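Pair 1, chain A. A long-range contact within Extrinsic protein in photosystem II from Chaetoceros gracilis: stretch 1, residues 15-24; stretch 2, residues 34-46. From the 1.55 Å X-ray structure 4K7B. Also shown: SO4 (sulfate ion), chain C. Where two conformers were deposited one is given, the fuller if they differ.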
# COMPACT_ATOMS: atom_id res chain seq x y z
N LEU A 15 -1.99 10.19 4.11
CA LEU A 15 -3.27 9.72 3.58
C LEU A 15 -3.09 8.53 2.63
O LEU A 15 -3.75 7.47 2.79
CB LEU A 15 -4.02 10.86 2.90
CG LEU A 15 -4.49 11.98 3.83
CD1 LEU A 15 -5.06 13.13 3.00
CD2 LEU A 15 -5.53 11.43 4.80
N TYR A 16 -2.18 8.68 1.67
CA TYR A 16 -2.06 7.63 0.66
C TYR A 16 -1.25 6.46 1.21
O TYR A 16 -1.56 5.30 0.92
CB TYR A 16 -1.48 8.18 -0.65
CG TYR A 16 -2.37 9.26 -1.20
CD1 TYR A 16 -3.70 8.98 -1.52
CD2 TYR A 16 -1.91 10.56 -1.37
CE1 TYR A 16 -4.54 9.97 -1.99
CE2 TYR A 16 -2.74 11.55 -1.84
CZ TYR A 16 -4.05 11.25 -2.15
OH TYR A 16 -4.89 12.22 -2.62
N GLY A 17 -0.23 6.75 2.02
CA GLY A 17 0.48 5.68 2.67
C GLY A 17 -0.46 4.85 3.52
O GLY A 17 -0.34 3.63 3.54
N ASP A 18 -1.39 5.50 4.23
CA ASP A 18 -2.33 4.75 5.06
C ASP A 18 -3.29 3.92 4.20
O ASP A 18 -3.60 2.77 4.56
CB ASP A 18 -3.11 5.65 6.02
CG ASP A 18 -2.25 6.19 7.15
OD1 ASP A 18 -1.08 5.77 7.30
OD2 ASP A 18 -2.77 7.05 7.90
N ARG A 19 -3.73 4.48 3.07
CA ARG A 19 -4.56 3.67 2.16
C ARG A 19 -3.81 2.42 1.69
O ARG A 19 -4.39 1.32 1.59
CB ARG A 19 -5.03 4.50 0.96
CG ARG A 19 -6.12 5.50 1.32
CD ARG A 19 -6.53 6.42 0.17
NE ARG A 19 -6.88 5.69 -1.06
CZ ARG A 19 -7.26 6.28 -2.20
NH1 ARG A 19 -7.35 7.60 -2.27
NH2 ARG A 19 -7.55 5.55 -3.28
N ILE A 20 -2.52 2.57 1.43
CA ILE A 20 -1.72 1.43 0.99
C ILE A 20 -1.50 0.41 2.13
O ILE A 20 -1.63 -0.79 1.92
CB ILE A 20 -0.39 1.91 0.37
CG1 ILE A 20 -0.69 2.70 -0.91
CG2 ILE A 20 0.55 0.75 0.13
CD1 ILE A 20 0.46 3.57 -1.37
N ALA A 21 -1.22 0.90 3.33
CA ALA A 21 -1.01 0.00 4.45
C ALA A 21 -2.28 -0.77 4.78
O ALA A 21 -2.21 -1.92 5.22
CB ALA A 21 -0.55 0.80 5.67
N ALA A 22 -3.43 -0.14 4.56
CA ALA A 22 -4.71 -0.76 4.88
C ALA A 22 -5.00 -1.97 3.99
O ALA A 22 -5.93 -2.73 4.28
CB ALA A 22 -5.85 0.26 4.76
N LEU A 23 -4.23 -2.13 2.92
CA LEU A 23 -4.39 -3.29 2.04
C LEU A 23 -3.86 -4.60 2.62
O LEU A 23 -3.96 -5.63 1.96
CB LEU A 23 -3.73 -3.04 0.67
CG LEU A 23 -4.42 -1.96 -0.16
CD1 LEU A 23 -3.55 -1.55 -1.35
CD2 LEU A 23 -5.78 -2.44 -0.61
N LYS A 24 -3.30 -4.58 3.82
CA LYS A 24 -2.65 -5.78 4.37
C LYS A 24 -3.54 -7.03 4.32
O LYS A 24 -3.12 -8.08 3.87
CB LYS A 24 -2.18 -5.53 5.81
CG LYS A 24 -1.45 -6.73 6.41
CD LYS A 24 -0.98 -6.41 7.82
CE LYS A 24 -0.51 -7.66 8.55
NZ LYS A 24 -1.63 -8.60 8.82
N ALA A 34 -9.13 -5.29 -4.51
CA ALA A 34 -9.00 -4.19 -3.55
C ALA A 34 -7.73 -3.36 -3.83
O ALA A 34 -7.71 -2.09 -3.74
CB ALA A 34 -8.97 -4.74 -2.13
N ILE A 35 -6.69 -4.08 -4.22
CA ILE A 35 -5.42 -3.44 -4.52
C ILE A 35 -5.59 -2.60 -5.77
O ILE A 35 -5.20 -1.43 -5.80
CB ILE A 35 -4.29 -4.46 -4.71
CG1 ILE A 35 -4.19 -5.41 -3.50
CG2 ILE A 35 -2.97 -3.75 -4.91
CD1 ILE A 35 -3.14 -6.50 -3.70
N ALA A 36 -6.19 -3.17 -6.81
CA ALA A 36 -6.42 -2.42 -8.03
C ALA A 36 -7.32 -1.20 -7.80
O ALA A 36 -7.18 -0.18 -8.47
CB ALA A 36 -7.03 -3.32 -9.09
N GLU A 37 -8.23 -1.31 -6.84
CA GLU A 37 -9.10 -0.21 -6.50
C GLU A 37 -8.33 0.88 -5.79
O GLU A 37 -8.80 2.02 -5.74
CB GLU A 37 -10.29 -0.70 -5.67
CG GLU A 37 -11.28 -1.49 -6.49
CD GLU A 37 -12.45 -2.00 -5.68
OE1 GLU A 37 -12.29 -2.21 -4.46
OE2 GLU A 37 -13.54 -2.19 -6.27
N GLU A 38 -7.16 0.56 -5.23
CA GLU A 38 -6.30 1.64 -4.68
C GLU A 38 -5.16 2.20 -5.60
O GLU A 38 -4.19 2.86 -5.13
CB GLU A 38 -5.69 1.20 -3.35
CG GLU A 38 -6.70 0.86 -2.29
CD GLU A 38 -7.36 2.06 -1.66
OE1 GLU A 38 -8.33 1.86 -0.90
OE2 GLU A 38 -6.92 3.20 -1.89
N LYS A 39 -5.29 1.97 -6.91
CA LYS A 39 -4.30 2.45 -7.88
C LYS A 39 -3.96 3.92 -7.66
O LYS A 39 -2.79 4.34 -7.71
CB LYS A 39 -4.82 2.27 -9.31
CG LYS A 39 -4.47 0.94 -9.95
CD LYS A 39 -5.11 0.80 -11.33
CE LYS A 39 -4.89 2.04 -12.19
NZ LYS A 39 -5.49 1.88 -13.56
N ASN A 40 -5.00 4.72 -7.42
CA ASN A 40 -4.77 6.15 -7.22
C ASN A 40 -3.95 6.46 -5.97
O ASN A 40 -3.21 7.44 -5.96
CB ASN A 40 -6.08 6.93 -7.21
CG ASN A 40 -6.73 6.98 -8.58
OD1 ASN A 40 -6.08 6.71 -9.59
ND2 ASN A 40 -8.00 7.32 -8.63
N ALA A 41 -4.06 5.62 -4.95
CA ALA A 41 -3.26 5.82 -3.74
C ALA A 41 -1.81 5.57 -4.09
O ALA A 41 -0.92 6.29 -3.60
CB ALA A 41 -3.70 4.89 -2.62
N PHE A 42 -1.55 4.56 -4.92
CA PHE A 42 -0.15 4.38 -5.36
C PHE A 42 0.37 5.58 -6.16
O PHE A 42 1.49 6.09 -5.90
CB PHE A 42 0.01 3.10 -6.19
CG PHE A 42 -0.14 1.85 -5.39
CD1 PHE A 42 0.94 1.34 -4.67
CD2 PHE A 42 -1.36 1.20 -5.31
CE1 PHE A 42 0.80 0.20 -3.91
CE2 PHE A 42 -1.50 0.06 -4.56
CZ PHE A 42 -0.42 -0.44 -3.85
N ILE A 43 -0.42 6.02 -7.13
CA ILE A 43 -0.01 7.15 -7.97
C ILE A 43 0.29 8.40 -7.13
O ILE A 43 1.34 9.04 -7.28
CB ILE A 43 -1.08 7.49 -9.00
CG1 ILE A 43 -1.28 6.32 -9.95
CG2 ILE A 43 -0.68 8.73 -9.78
CD1 ILE A 43 -2.51 6.48 -10.86
N LEU A 44 -0.64 8.71 -6.23
CA LEU A 44 -0.57 9.96 -5.48
C LEU A 44 0.42 9.90 -4.32
O LEU A 44 1.00 10.92 -3.94
CB LEU A 44 -1.97 10.36 -5.01
CG LEU A 44 -2.90 10.67 -6.19
CD1 LEU A 44 -4.33 10.86 -5.72
CD2 LEU A 44 -2.40 11.87 -6.97
N PHE A 45 0.66 8.70 -3.77
CA PHE A 45 1.78 8.54 -2.86
C PHE A 45 3.07 8.79 -3.61
O PHE A 45 3.92 9.54 -3.17
CB PHE A 45 1.86 7.14 -2.23
CG PHE A 45 3.02 7.00 -1.28
CD1 PHE A 45 2.88 7.30 0.07
CD2 PHE A 45 4.28 6.61 -1.75
CE1 PHE A 45 3.94 7.19 0.95
CE2 PHE A 45 5.35 6.50 -0.88
CZ PHE A 45 5.20 6.80 0.48
N ASN A 46 3.23 8.13 -4.75
CA ASN A 46 4.49 8.25 -5.45
C ASN A 46 4.79 9.69 -5.89
O ASN A 46 5.94 10.13 -5.80
CB ASN A 46 4.52 7.31 -6.66
CG ASN A 46 4.44 5.84 -6.26
OD1 ASN A 46 4.65 5.50 -5.10
ND2 ASN A 46 4.12 4.97 -7.22
S SO4 C . -9.69 7.92 -5.28
O1 SO4 C . -9.17 8.74 -4.18
O2 SO4 C . -11.07 7.53 -5.00
O3 SO4 C . -9.64 8.71 -6.51
O4 SO4 C . -8.89 6.70 -5.45
O HOH W 1 -7.10 1.23 1.39

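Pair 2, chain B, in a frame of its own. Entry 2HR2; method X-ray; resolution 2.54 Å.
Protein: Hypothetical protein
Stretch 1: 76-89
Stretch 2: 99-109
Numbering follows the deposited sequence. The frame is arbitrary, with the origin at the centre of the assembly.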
# COMPACT_ATOMS: atom_id res chain seq x y z
N ALA B 76 -2.46 9.88 2.40
CA ALA B 76 -2.06 8.73 1.57
C ALA B 76 -0.54 8.69 1.40
O ALA B 76 0.07 7.63 1.54
CB ALA B 76 -2.74 8.79 0.21
N LEU B 77 0.05 9.84 1.09
CA LEU B 77 1.48 9.94 0.90
C LEU B 77 2.24 9.48 2.13
O LEU B 77 3.21 8.72 2.02
CB LEU B 77 1.86 11.39 0.57
CG LEU B 77 3.34 11.70 0.33
CD1 LEU B 77 3.93 10.81 -0.75
CD2 LEU B 77 3.50 13.16 -0.05
N HIS B 78 1.81 9.94 3.31
CA HIS B 78 2.47 9.56 4.56
C HIS B 78 2.34 8.08 4.88
O HIS B 78 3.28 7.47 5.37
CB HIS B 78 2.07 10.49 5.71
CG HIS B 78 2.79 11.80 5.67
ND1 HIS B 78 4.03 11.98 6.26
CD2 HIS B 78 2.51 12.96 5.04
CE1 HIS B 78 4.45 13.21 6.03
NE2 HIS B 78 3.54 13.82 5.29
N SER B 79 1.19 7.49 4.57
CA SER B 79 0.99 6.07 4.81
C SER B 79 1.87 5.25 3.86
O SER B 79 2.49 4.28 4.28
CB SER B 79 -0.47 5.70 4.67
OG SER B 79 -0.68 4.36 5.08
N ALA B 80 1.92 5.65 2.59
CA ALA B 80 2.76 4.96 1.61
C ALA B 80 4.24 5.03 2.00
O ALA B 80 4.96 4.04 1.88
CB ALA B 80 2.54 5.52 0.22
N ASP B 81 4.70 6.19 2.46
CA ASP B 81 6.09 6.34 2.89
C ASP B 81 6.44 5.40 4.04
O ASP B 81 7.54 4.85 4.07
CB ASP B 81 6.40 7.79 3.30
CG ASP B 81 6.43 8.74 2.12
OD1 ASP B 81 6.53 8.27 0.97
OD2 ASP B 81 6.38 9.97 2.35
N LYS B 82 5.52 5.23 4.99
CA LYS B 82 5.75 4.31 6.11
C LYS B 82 5.85 2.86 5.63
O LYS B 82 6.64 2.09 6.16
CB LYS B 82 4.71 4.50 7.23
CG LYS B 82 4.92 5.80 8.03
CD LYS B 82 4.05 5.89 9.28
N ALA B 83 5.08 2.50 4.61
CA ALA B 83 5.15 1.16 4.04
C ALA B 83 6.46 0.96 3.28
O ALA B 83 7.12 -0.07 3.41
CB ALA B 83 3.97 0.90 3.12
N LEU B 84 6.84 1.97 2.49
CA LEU B 84 8.06 1.91 1.70
C LEU B 84 9.33 1.91 2.55
O LEU B 84 10.35 1.36 2.13
CB LEU B 84 8.08 3.06 0.69
CG LEU B 84 6.99 2.97 -0.38
CD1 LEU B 84 6.87 4.28 -1.15
CD2 LEU B 84 7.23 1.81 -1.34
N HIS B 85 9.28 2.51 3.74
CA HIS B 85 10.42 2.51 4.65
C HIS B 85 10.79 1.06 4.99
O HIS B 85 11.96 0.73 5.13
CB HIS B 85 10.11 3.30 5.93
CG HIS B 85 11.26 3.40 6.89
ND1 HIS B 85 12.29 4.31 6.72
CD2 HIS B 85 11.53 2.73 8.03
CE1 HIS B 85 13.15 4.18 7.72
NE2 HIS B 85 12.72 3.23 8.52
N TYR B 86 9.77 0.20 5.11
CA TYR B 86 9.97 -1.22 5.37
C TYR B 86 10.39 -1.98 4.11
O TYR B 86 11.36 -2.74 4.13
CB TYR B 86 8.70 -1.85 5.96
CG TYR B 86 8.79 -3.34 6.16
CD1 TYR B 86 9.43 -3.88 7.28
CD2 TYR B 86 8.23 -4.23 5.24
CE1 TYR B 86 9.52 -5.25 7.47
CE2 TYR B 86 8.31 -5.61 5.43
CZ TYR B 86 8.95 -6.11 6.54
OH TYR B 86 9.04 -7.46 6.74
N PHE B 87 9.64 -1.80 3.02
CA PHE B 87 9.92 -2.53 1.78
C PHE B 87 11.30 -2.25 1.17
O PHE B 87 11.91 -3.14 0.60
CB PHE B 87 8.83 -2.31 0.73
CG PHE B 87 7.49 -2.90 1.10
CD1 PHE B 87 7.35 -4.26 1.33
CD2 PHE B 87 6.36 -2.10 1.15
CE1 PHE B 87 6.12 -4.80 1.65
CE2 PHE B 87 5.12 -2.64 1.47
CZ PHE B 87 5.00 -3.99 1.72
N ASN B 88 11.78 -1.01 1.28
CA ASN B 88 13.10 -0.69 0.75
C ASN B 88 14.21 -1.38 1.55
O ASN B 88 15.26 -1.69 1.00
CB ASN B 88 13.31 0.83 0.69
CG ASN B 88 12.41 1.51 -0.33
OD1 ASN B 88 11.78 0.87 -1.18
ND2 ASN B 88 12.34 2.83 -0.26
N ARG B 89 13.96 -1.64 2.84
CA ARG B 89 14.93 -2.31 3.70
C ARG B 89 14.83 -3.83 3.65
O ARG B 89 15.80 -4.51 3.32
CB ARG B 89 14.78 -1.83 5.15
N LYS B 99 3.55 -7.68 -4.22
CA LYS B 99 2.33 -7.05 -4.74
C LYS B 99 1.97 -5.81 -3.92
O LYS B 99 1.53 -4.80 -4.47
CB LYS B 99 1.16 -8.05 -4.74
CG LYS B 99 1.38 -9.21 -5.70
CD LYS B 99 0.18 -10.12 -5.81
CE LYS B 99 -0.10 -10.92 -4.55
NZ LYS B 99 -1.29 -11.80 -4.75
N LEU B 100 2.17 -5.88 -2.61
CA LEU B 100 1.91 -4.74 -1.73
C LEU B 100 3.01 -3.67 -1.87
O LEU B 100 2.73 -2.49 -1.68
CB LEU B 100 1.75 -5.17 -0.27
CG LEU B 100 0.50 -6.02 0.03
CD1 LEU B 100 0.50 -6.52 1.47
CD2 LEU B 100 -0.78 -5.23 -0.26
N TRP B 101 4.23 -4.08 -2.20
CA TRP B 101 5.33 -3.13 -2.42
C TRP B 101 4.94 -2.26 -3.61
O TRP B 101 4.94 -1.03 -3.52
CB TRP B 101 6.63 -3.87 -2.73
CG TRP B 101 7.90 -3.04 -2.70
CD1 TRP B 101 8.00 -1.67 -2.70
CD2 TRP B 101 9.24 -3.53 -2.78
NE1 TRP B 101 9.32 -1.30 -2.70
CE2 TRP B 101 10.10 -2.42 -2.77
CE3 TRP B 101 9.79 -4.82 -2.84
CZ2 TRP B 101 11.48 -2.55 -2.81
CZ3 TRP B 101 11.17 -4.94 -2.88
CH2 TRP B 101 12.00 -3.82 -2.87
N ILE B 102 4.61 -2.91 -4.73
CA ILE B 102 4.22 -2.22 -5.96
C ILE B 102 3.03 -1.30 -5.70
O ILE B 102 3.01 -0.17 -6.18
CB ILE B 102 3.90 -3.24 -7.10
CG1 ILE B 102 5.17 -3.96 -7.54
CG2 ILE B 102 3.29 -2.52 -8.32
CD1 ILE B 102 4.95 -5.08 -8.53
N SER B 103 2.06 -1.79 -4.94
CA SER B 103 0.89 -1.00 -4.57
C SER B 103 1.28 0.30 -3.86
O SER B 103 0.75 1.37 -4.17
CB SER B 103 -0.03 -1.83 -3.66
OG SER B 103 -1.09 -1.06 -3.13
N ALA B 104 2.19 0.20 -2.90
CA ALA B 104 2.65 1.37 -2.14
C ALA B 104 3.35 2.40 -3.02
O ALA B 104 3.18 3.60 -2.82
CB ALA B 104 3.56 0.93 -1.01
N VAL B 105 4.15 1.93 -3.97
CA VAL B 105 4.86 2.81 -4.90
C VAL B 105 3.84 3.52 -5.79
O VAL B 105 3.97 4.71 -6.07
CB VAL B 105 5.90 2.02 -5.74
CG1 VAL B 105 6.59 2.91 -6.76
CG2 VAL B 105 6.95 1.41 -4.84
N TYR B 106 2.82 2.78 -6.23
CA TYR B 106 1.76 3.32 -7.07
C TYR B 106 0.95 4.36 -6.30
O TYR B 106 0.67 5.43 -6.83
CB TYR B 106 0.87 2.18 -7.56
CG TYR B 106 -0.24 2.60 -8.48
CD1 TYR B 106 0.03 3.11 -9.74
CD2 TYR B 106 -1.57 2.43 -8.11
CE1 TYR B 106 -0.99 3.48 -10.60
CE2 TYR B 106 -2.59 2.80 -8.96
CZ TYR B 106 -2.30 3.32 -10.21
OH TYR B 106 -3.32 3.67 -11.05
N SER B 107 0.60 4.04 -5.06
CA SER B 107 -0.12 4.99 -4.20
C SER B 107 0.67 6.28 -4.02
O SER B 107 0.11 7.37 -4.04
CB SER B 107 -0.41 4.37 -2.82
OG SER B 107 -1.32 3.29 -2.89
N ARG B 108 1.99 6.15 -3.83
CA ARG B 108 2.85 7.30 -3.66
C ARG B 108 2.84 8.18 -4.90
O ARG B 108 2.81 9.40 -4.79
CB ARG B 108 4.28 6.87 -3.33
CG ARG B 108 5.20 8.05 -3.06
CD ARG B 108 6.47 7.63 -2.37
NE ARG B 108 7.16 8.81 -1.83
CZ ARG B 108 7.99 9.58 -2.51
NH1 ARG B 108 8.28 9.34 -3.79
NH2 ARG B 108 8.54 10.61 -1.91
N ALA B 109 2.89 7.54 -6.07
CA ALA B 109 2.85 8.28 -7.33
C ALA B 109 1.53 9.04 -7.47
O ALA B 109 1.54 10.23 -7.81
CB ALA B 109 3.04 7.33 -8.50

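Both pairs set two helices side by side with their directions nearly reversed. In pair 1 the axes of helices 15-21 and 39-46 approach to 8.6 Å and cross at -140°; in pair 2 helices 76-89 and 99-109 approach to 8.7 Å and cross at -148°. Fourteen central residues superpose with an RMSD of 0.4 Å, so the backbones pose one packing problem.

Its fixed point is an alanine, A:Ala41 matching B:Ala104. A single methyl lets the opposing backbone come close: the CA atoms of A:Tyr16 and A:Ala41 are 4.9 Å apart, and those of B:Ala80 and B:Ala104 5.2 Å.

A:Tyr16 and B:Ala80 match and both point toward the other helix, yet differ greatly in size. The tyrosine fits because its side chain lies across the partner helix, roughly at right angles to the axis, with A:Leu44 CB over one ring face, 3.6 Å from the A:Tyr16 ring centroid. At the leucine's position pair 2 has B:Ser107, whose CB is 4.4 Å from B:Ala80 CB, a small residue facing a small residue.

A:Ile20 and B:Leu84 are a closely similar apolar solution, with side-chain centres 0.7 Å apart after superposition. Each reaches beside the alanine, A:Ile20 CG1 to A:Ala41 CB at 4.1 Å and B:Leu84 CD2 to B:Ala104 CB at 3.8 Å. The next position holds A:Phe42, which receives A:Ile20 CG1 over its ring face, 4.2 Å from the centroid; its match, B:Val105, meets B:Leu84 CD2 through CG2 at 3.5 Å.

The charged contacts occupy different matched positions. A:Arg19 NE bonds to A:Glu38 OE2 at 2.6 Å in a salt bridge, while A:Ala41 CB lies over one guanidinium face; a sulfate, probably from the crystallisation liquor, accepts a bond from A:Arg19 NH2 to its O4 at 2.8 Å. The arginine's match, B:Ala83, offers only a methyl, 4.2 Å from CB to B:Ala104 CB. Pair 2 places its salt bridge at the other end, B:Arg108 NE to B:Asp81 OD1 at 2.9 Å. There pair 1 has A:Phe45 beside A:Gly17, whose N is 3.7 Å from A:Phe45 CD1; an ideal CB on this glycine would lie 3.6 Å from A:Phe45 CE1.

A:Leu23 and B:Phe87 match more loosely, at 2.0 Å. A:Leu23 CD2 packs on the aliphatic A:Glu38 CG at 3.8 Å. B:Phe87 meets the glutamate's match, B:Trp101, whose broad indole accepts B:Phe87 CB 3.5 Å from its five-membered ring centroid.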